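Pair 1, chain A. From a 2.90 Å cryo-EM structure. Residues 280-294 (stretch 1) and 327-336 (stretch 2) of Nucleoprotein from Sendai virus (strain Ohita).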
# COMPACT_ATOMS: atom_id res chain seq x y z
N LYS A 280 -13.16 12.29 -21.27
CA LYS A 280 -14.42 12.61 -21.94
C LYS A 280 -14.21 12.90 -23.42
O LYS A 280 -14.63 13.94 -23.93
CB LYS A 280 -15.13 13.77 -21.26
CG LYS A 280 -15.91 13.35 -20.05
CD LYS A 280 -16.92 14.39 -19.64
CE LYS A 280 -17.86 13.83 -18.60
NZ LYS A 280 -18.89 14.81 -18.18
N MET A 281 -13.58 11.97 -24.13
CA MET A 281 -13.33 12.16 -25.54
C MET A 281 -14.41 11.48 -26.38
O MET A 281 -15.21 10.69 -25.88
CB MET A 281 -11.95 11.63 -25.90
CG MET A 281 -10.83 12.56 -25.51
SD MET A 281 -9.34 11.64 -25.13
CE MET A 281 -8.13 12.92 -25.35
N ALA A 282 -14.41 11.80 -27.67
CA ALA A 282 -15.46 11.32 -28.56
C ALA A 282 -15.41 9.82 -28.72
O ALA A 282 -16.40 9.19 -29.11
CB ALA A 282 -15.34 12.00 -29.93
N ALA A 283 -14.26 9.21 -28.44
CA ALA A 283 -14.14 7.77 -28.55
C ALA A 283 -15.02 7.04 -27.55
O ALA A 283 -15.31 5.86 -27.75
CB ALA A 283 -12.69 7.35 -28.39
N LEU A 284 -15.46 7.72 -26.49
CA LEU A 284 -16.37 7.10 -25.54
C LEU A 284 -17.72 6.79 -26.17
O LEU A 284 -18.45 5.95 -25.64
CB LEU A 284 -16.57 8.00 -24.33
CG LEU A 284 -15.50 8.05 -23.25
CD1 LEU A 284 -15.94 8.99 -22.16
CD2 LEU A 284 -15.23 6.67 -22.70
N THR A 285 -18.06 7.45 -27.27
CA THR A 285 -19.30 7.21 -27.99
C THR A 285 -19.29 5.89 -28.74
O THR A 285 -20.32 5.51 -29.28
CB THR A 285 -19.56 8.36 -28.96
OG1 THR A 285 -18.54 8.37 -29.96
CG2 THR A 285 -19.52 9.67 -28.22
N LEU A 286 -18.16 5.20 -28.77
CA LEU A 286 -18.08 3.90 -29.40
C LEU A 286 -18.87 2.86 -28.61
O LEU A 286 -19.00 2.94 -27.39
CB LEU A 286 -16.62 3.46 -29.50
CG LEU A 286 -15.98 3.57 -30.87
CD1 LEU A 286 -15.98 4.99 -31.35
CD2 LEU A 286 -14.57 3.06 -30.77
N SER A 287 -19.41 1.89 -29.34
CA SER A 287 -20.14 0.81 -28.70
C SER A 287 -19.21 -0.23 -28.09
O SER A 287 -19.67 -1.04 -27.28
CB SER A 287 -21.07 0.15 -29.70
OG SER A 287 -20.34 -0.43 -30.76
N ASN A 288 -17.93 -0.23 -28.46
CA ASN A 288 -16.96 -1.11 -27.83
C ASN A 288 -16.86 -0.83 -26.35
O ASN A 288 -16.67 -1.75 -25.54
CB ASN A 288 -15.59 -0.94 -28.47
CG ASN A 288 -15.56 -1.30 -29.91
OD1 ASN A 288 -14.92 -2.26 -30.30
ND2 ASN A 288 -16.25 -0.51 -30.73
N LEU A 289 -16.97 0.43 -25.97
CA LEU A 289 -16.73 0.86 -24.61
C LEU A 289 -18.00 0.93 -23.78
O LEU A 289 -17.91 1.12 -22.57
CB LEU A 289 -16.05 2.23 -24.61
CG LEU A 289 -14.92 2.44 -25.61
CD1 LEU A 289 -14.38 3.84 -25.49
CD2 LEU A 289 -13.82 1.44 -25.39
N ARG A 290 -19.16 0.77 -24.41
CA ARG A 290 -20.42 0.96 -23.69
C ARG A 290 -20.66 -0.10 -22.62
O ARG A 290 -20.95 0.27 -21.47
CB ARG A 290 -21.57 1.04 -24.69
CG ARG A 290 -22.90 1.30 -24.07
CD ARG A 290 -23.57 2.48 -24.70
NE ARG A 290 -24.54 3.08 -23.80
CZ ARG A 290 -25.12 4.26 -24.00
NH1 ARG A 290 -25.99 4.73 -23.12
NH2 ARG A 290 -24.83 4.96 -25.08
N PRO A 291 -20.56 -1.40 -22.91
CA PRO A 291 -20.70 -2.37 -21.82
C PRO A 291 -19.62 -2.24 -20.78
O PRO A 291 -19.87 -2.46 -19.59
CB PRO A 291 -20.64 -3.72 -22.55
CG PRO A 291 -19.96 -3.44 -23.81
CD PRO A 291 -20.37 -2.08 -24.20
N ASP A 292 -18.42 -1.84 -21.19
CA ASP A 292 -17.34 -1.64 -20.23
C ASP A 292 -17.53 -0.37 -19.42
O ASP A 292 -17.12 -0.32 -18.26
CB ASP A 292 -16.01 -1.61 -20.97
CG ASP A 292 -15.74 -2.90 -21.70
OD1 ASP A 292 -16.30 -3.94 -21.29
OD2 ASP A 292 -14.97 -2.89 -22.68
N ILE A 293 -18.19 0.64 -19.98
CA ILE A 293 -18.55 1.81 -19.19
C ILE A 293 -19.61 1.46 -18.16
O ILE A 293 -19.57 1.93 -17.02
CB ILE A 293 -19.00 2.96 -20.12
CG1 ILE A 293 -17.79 3.68 -20.69
CG2 ILE A 293 -19.87 3.94 -19.38
CD1 ILE A 293 -18.04 4.33 -22.02
N ASN A 294 -20.57 0.60 -18.52
CA ASN A 294 -21.54 0.13 -17.54
C ASN A 294 -20.86 -0.68 -16.44
O ASN A 294 -21.18 -0.53 -15.25
CB ASN A 294 -22.62 -0.72 -18.21
CG ASN A 294 -23.42 0.06 -19.22
OD1 ASN A 294 -23.55 1.27 -19.12
ND2 ASN A 294 -23.97 -0.64 -20.20
N GLY A 327 -9.47 -7.08 -16.99
CA GLY A 327 -10.01 -8.09 -17.88
C GLY A 327 -11.51 -8.19 -17.87
O GLY A 327 -12.07 -8.94 -18.68
N ASN A 328 -12.18 -7.47 -16.98
CA ASN A 328 -13.63 -7.37 -16.98
C ASN A 328 -14.14 -6.19 -17.79
O ASN A 328 -15.32 -6.15 -18.13
CB ASN A 328 -14.16 -7.26 -15.55
CG ASN A 328 -13.35 -8.08 -14.57
OD1 ASN A 328 -13.56 -9.27 -14.41
ND2 ASN A 328 -12.43 -7.43 -13.90
N TYR A 329 -13.27 -5.23 -18.10
CA TYR A 329 -13.62 -4.10 -18.96
C TYR A 329 -12.46 -3.83 -19.91
O TYR A 329 -11.88 -2.75 -19.92
CB TYR A 329 -13.96 -2.86 -18.13
CG TYR A 329 -13.01 -2.59 -16.98
CD1 TYR A 329 -13.10 -3.30 -15.79
CD2 TYR A 329 -12.01 -1.65 -17.09
CE1 TYR A 329 -12.24 -3.08 -14.77
CE2 TYR A 329 -11.14 -1.42 -16.07
CZ TYR A 329 -11.26 -2.13 -14.92
OH TYR A 329 -10.40 -1.90 -13.89
N PRO A 330 -12.11 -4.81 -20.75
CA PRO A 330 -10.83 -4.73 -21.46
C PRO A 330 -10.79 -3.69 -22.56
O PRO A 330 -9.72 -3.15 -22.83
CB PRO A 330 -10.66 -6.15 -22.03
CG PRO A 330 -11.77 -6.94 -21.48
CD PRO A 330 -12.85 -6.02 -21.13
N ALA A 331 -11.91 -3.40 -23.22
CA ALA A 331 -11.88 -2.40 -24.28
C ALA A 331 -11.76 -1.00 -23.71
O ALA A 331 -10.97 -0.19 -24.19
CB ALA A 331 -13.12 -2.52 -25.16
N LEU A 332 -12.54 -0.70 -22.67
CA LEU A 332 -12.42 0.58 -22.00
C LEU A 332 -11.06 0.71 -21.33
O LEU A 332 -10.47 1.79 -21.32
CB LEU A 332 -13.54 0.75 -20.98
CG LEU A 332 -13.67 2.11 -20.31
CD1 LEU A 332 -13.86 3.20 -21.34
CD2 LEU A 332 -14.80 2.08 -19.34
N TRP A 333 -10.54 -0.38 -20.79
CA TRP A 333 -9.22 -0.34 -20.18
C TRP A 333 -8.14 -0.09 -21.22
O TRP A 333 -7.21 0.67 -20.96
CB TRP A 333 -8.94 -1.63 -19.42
CG TRP A 333 -7.54 -1.71 -18.92
CD1 TRP A 333 -7.04 -1.09 -17.82
CD2 TRP A 333 -6.45 -2.42 -19.50
NE1 TRP A 333 -5.72 -1.39 -17.67
CE2 TRP A 333 -5.33 -2.20 -18.70
CE3 TRP A 333 -6.32 -3.23 -20.63
CZ2 TRP A 333 -4.09 -2.76 -18.98
CZ3 TRP A 333 -5.10 -3.78 -20.91
CH2 TRP A 333 -4.00 -3.54 -20.09
N SER A 334 -8.22 -0.74 -22.38
CA SER A 334 -7.22 -0.55 -23.42
C SER A 334 -7.28 0.86 -23.98
O SER A 334 -6.25 1.48 -24.23
CB SER A 334 -7.42 -1.57 -24.53
OG SER A 334 -7.69 -2.84 -24.00
N TYR A 335 -8.49 1.37 -24.17
CA TYR A 335 -8.65 2.75 -24.57
C TYR A 335 -8.01 3.69 -23.57
O TYR A 335 -7.21 4.56 -23.94
CB TYR A 335 -10.13 3.06 -24.74
CG TYR A 335 -10.43 4.51 -24.89
CD1 TYR A 335 -10.16 5.17 -26.07
CD2 TYR A 335 -10.96 5.23 -23.83
CE1 TYR A 335 -10.41 6.50 -26.19
CE2 TYR A 335 -11.21 6.56 -23.95
CZ TYR A 335 -10.94 7.19 -25.13
OH TYR A 335 -11.21 8.53 -25.25
N ALA A 336 -8.35 3.53 -22.29
CA ALA A 336 -7.79 4.37 -21.25
C ALA A 336 -6.29 4.21 -21.13
O ALA A 336 -5.60 5.16 -20.78
CB ALA A 336 -8.46 4.04 -19.92

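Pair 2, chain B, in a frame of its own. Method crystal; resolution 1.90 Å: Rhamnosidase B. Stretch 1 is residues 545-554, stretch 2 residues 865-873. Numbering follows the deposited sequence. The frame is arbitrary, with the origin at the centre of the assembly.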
# COMPACT_ATOMS: atom_id res chain seq x y z
N LEU B 545 18.85 16.82 -14.77
CA LEU B 545 18.49 15.44 -14.48
C LEU B 545 18.30 15.27 -12.97
O LEU B 545 17.33 14.67 -12.51
CB LEU B 545 19.57 14.48 -15.00
CG LEU B 545 19.47 13.00 -14.61
CD1 LEU B 545 18.07 12.47 -14.91
CD2 LEU B 545 20.51 12.19 -15.38
N LEU B 546 19.24 15.81 -12.20
CA LEU B 546 19.12 15.72 -10.75
C LEU B 546 17.86 16.43 -10.27
O LEU B 546 17.19 15.95 -9.36
CB LEU B 546 20.36 16.32 -10.07
CG LEU B 546 21.64 15.49 -10.27
CD1 LEU B 546 22.83 16.19 -9.58
CD2 LEU B 546 21.44 14.10 -9.68
N ASN B 547 17.53 17.56 -10.89
CA ASN B 547 16.32 18.30 -10.51
C ASN B 547 15.08 17.43 -10.71
O ASN B 547 14.17 17.43 -9.88
CB ASN B 547 16.15 19.56 -11.35
CG ASN B 547 17.20 20.60 -11.05
OD1 ASN B 547 17.90 20.52 -10.03
ND2 ASN B 547 17.33 21.59 -11.93
N ALA B 548 15.07 16.69 -11.81
CA ALA B 548 13.94 15.81 -12.10
C ALA B 548 13.88 14.65 -11.12
O ALA B 548 12.79 14.21 -10.74
CB ALA B 548 14.04 15.29 -13.54
N THR B 549 15.03 14.13 -10.70
CA THR B 549 15.04 13.01 -9.77
C THR B 549 14.50 13.49 -8.42
O THR B 549 13.83 12.73 -7.72
CB THR B 549 16.46 12.40 -9.57
OG1 THR B 549 17.30 13.31 -8.86
CG2 THR B 549 17.10 12.06 -10.92
N TRP B 550 14.79 14.74 -8.08
CA TRP B 550 14.31 15.31 -6.82
C TRP B 550 12.79 15.47 -6.90
O TRP B 550 12.06 15.17 -5.96
CB TRP B 550 14.94 16.69 -6.56
CG TRP B 550 14.71 17.19 -5.16
CD1 TRP B 550 15.50 16.95 -4.05
CD2 TRP B 550 13.60 17.97 -4.69
NE1 TRP B 550 14.94 17.54 -2.94
CE2 TRP B 550 13.78 18.16 -3.30
CE3 TRP B 550 12.47 18.51 -5.32
CZ2 TRP B 550 12.86 18.88 -2.53
CZ3 TRP B 550 11.56 19.22 -4.54
CH2 TRP B 550 11.76 19.41 -3.17
N GLU B 551 12.33 15.94 -8.05
CA GLU B 551 10.91 16.15 -8.30
C GLU B 551 10.10 14.85 -8.14
O GLU B 551 9.09 14.83 -7.44
CB GLU B 551 10.73 16.72 -9.72
CG GLU B 551 9.35 17.25 -10.03
CD GLU B 551 8.97 18.45 -9.18
OE1 GLU B 551 9.83 19.32 -8.94
OE2 GLU B 551 7.80 18.52 -8.75
N ILE B 552 10.54 13.76 -8.75
CA ILE B 552 9.79 12.52 -8.61
C ILE B 552 9.93 11.94 -7.20
O ILE B 552 9.02 11.27 -6.71
CB ILE B 552 10.17 11.45 -9.67
CG1 ILE B 552 11.61 11.00 -9.50
CG2 ILE B 552 9.94 12.01 -11.06
CD1 ILE B 552 11.97 9.81 -10.40
N SER B 553 11.05 12.22 -6.54
CA SER B 553 11.25 11.73 -5.18
C SER B 553 10.26 12.42 -4.25
O SER B 553 9.69 11.81 -3.34
CB SER B 553 12.68 12.00 -4.71
OG SER B 553 13.62 11.21 -5.42
N ARG B 554 10.05 13.72 -4.47
CA ARG B 554 9.13 14.49 -3.65
C ARG B 554 7.69 14.00 -3.90
O ARG B 554 6.92 13.81 -2.96
CB ARG B 554 9.23 15.98 -4.02
CG ARG B 554 8.60 16.96 -3.04
CD ARG B 554 7.36 17.66 -3.60
NE ARG B 554 7.58 18.31 -4.90
CZ ARG B 554 7.99 19.56 -5.09
NH1 ARG B 554 8.13 20.02 -6.32
NH2 ARG B 554 8.26 20.36 -4.06
N SER B 865 12.12 4.44 -1.89
CA SER B 865 13.07 4.63 -2.98
C SER B 865 13.33 6.12 -3.29
O SER B 865 14.02 6.43 -4.26
CB SER B 865 12.54 3.99 -4.27
OG SER B 865 12.41 2.58 -4.15
N ALA B 866 12.80 7.02 -2.47
CA ALA B 866 12.96 8.46 -2.73
C ALA B 866 14.25 9.11 -2.20
O ALA B 866 14.28 10.31 -1.93
CB ALA B 866 11.74 9.22 -2.18
N ALA B 867 15.31 8.32 -2.09
CA ALA B 867 16.60 8.80 -1.59
C ALA B 867 17.05 10.20 -2.04
O ALA B 867 17.48 11.01 -1.20
CB ALA B 867 17.69 7.79 -1.93
N PRO B 868 16.98 10.52 -3.34
CA PRO B 868 17.41 11.85 -3.79
C PRO B 868 16.77 13.01 -3.02
O PRO B 868 17.39 14.06 -2.84
CB PRO B 868 17.05 11.86 -5.27
CG PRO B 868 17.18 10.40 -5.65
CD PRO B 868 16.51 9.71 -4.49
N GLY B 869 15.53 12.81 -2.58
CA GLY B 869 14.83 13.85 -1.84
C GLY B 869 15.52 14.20 -0.54
O GLY B 869 15.31 15.28 0.03
N TYR B 870 16.35 13.29 -0.05
CA TYR B 870 17.08 13.50 1.19
C TYR B 870 18.54 13.87 0.92
O TYR B 870 19.04 14.86 1.45
CB TYR B 870 17.03 12.24 2.06
CG TYR B 870 17.97 12.27 3.25
CD1 TYR B 870 17.68 13.03 4.39
CD2 TYR B 870 19.14 11.51 3.25
CE1 TYR B 870 18.53 13.03 5.50
CE2 TYR B 870 20.00 11.51 4.35
CZ TYR B 870 19.69 12.27 5.47
OH TYR B 870 20.54 12.24 6.56
N PHE B 871 19.22 13.08 0.09
CA PHE B 871 20.64 13.33 -0.16
C PHE B 871 21.02 14.59 -0.92
O PHE B 871 22.09 15.14 -0.66
CB PHE B 871 21.28 12.11 -0.84
CG PHE B 871 21.31 10.89 0.04
CD1 PHE B 871 20.30 9.94 -0.02
CD2 PHE B 871 22.32 10.74 0.99
CE1 PHE B 871 20.28 8.87 0.86
CE2 PHE B 871 22.31 9.67 1.88
CZ PHE B 871 21.28 8.73 1.81
N LEU B 872 20.18 15.05 -1.84
CA LEU B 872 20.53 16.26 -2.58
C LEU B 872 20.57 17.46 -1.64
O LEU B 872 21.48 18.28 -1.72
CB LEU B 872 19.53 16.49 -3.73
CG LEU B 872 19.59 15.42 -4.83
CD1 LEU B 872 18.55 15.70 -5.92
CD2 LEU B 872 21.00 15.39 -5.43
N GLY B 873 19.60 17.55 -0.74
CA GLY B 873 19.59 18.66 0.20
C GLY B 873 20.62 18.50 1.32
O GLY B 873 21.20 19.49 1.78
O HOH W 1 16.39 17.70 -0.30

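Pairs 1 and 2 share a backbone arrangement in which the start of one helix lies across a second helical segment. Fourteen central residues superpose with an RMSD of 0.9 Å on N, CA and C. In pair 1 the axes of helix 290-294 and helix 330-336 approach to 8.1 Å, with 94° between their directions; in pair 2 helix 545-554 and helix 868-873 approach to 8.7 Å at 132°. The match in stretch 1 runs from Leu A286 = Asn B547 to Ile A293 = Arg B554, although stretch 1 of pair 2 is regular helix throughout and residues 287-289 of pair 1 have helical torsions without the regular bonds. In stretch 2 it runs from Tyr A329 = Ala B866 to Tyr A335 = Leu B872.

The nearest CA atoms across the two stretches fall at equivalent places. CA of Asp A292 lies 4.6 Å from CA of Tyr A329, and CA of Ser B553 lies 4.4 Å from CA of Ala B866. The CA-to-CB bonds of Asp A292 and Ser B553 both point toward the partner stretch, with chi1 in the m well, and their side-chain centres fall 0.6 Å apart, yet they use the position differently. Asp A292 OD2 reaches the first turn of the opposing helix, where amide groups are free of helical partners, and accepts a hydrogen bond from Leu A332 N at 3.3 Å and a weak one from Ala A331 N at 3.1 Å. The shorter Ser B553 turns back on its own helix: its OG donates to Thr B549 O at 2.8 Å. Across the interface it makes van der Waals contact, with OG 3.4 Å from Pro B868 CD and CB 3.6 Å from Gly B869 N. No direct hydrogen bond joins the two stretches of pair 2.

Leu A332 matches Gly B869. The leucine packs its CD2 against Ile A293 CG1 at 3.7 Å and its CD1 against Leu A284 CD2 at 4.0 Å. At Gly B869 the backbone itself meets stretch 1; an ideal CB there would lie 3.5 Å from Ser B553 CB and be crowded by Ala B866 O at 3.2 Å.

About one turn later in stretch 2 and one turn earlier in stretch 1, an aromatic and a leucine exchange sides. In pair 1 the leucine is on stretch 1: Leu A289 CD1 sits over one face of the Tyr A335 ring, 4.2 Å from its centroid, in a CH-pi contact, while Ala A283 CB comes within 3.3 Å of Tyr A335 CE1. In pair 2 the matching positions hold Trp B550 and Leu B872, and the leucine approaches the ring edge instead, with Leu B872 CD1 3.8 Å from Trp B550 CD1. The indole also supplies a polar link: Trp B550 NE1 donates to water 1 at 3.0 Å, and the water donates to Gly B869 O at 2.7 Å. Pair 1 thus ties its segments directly through a carboxylate, whereas pair 2 bridges them through a water, and each also sets an aromatic side chain against a leucine.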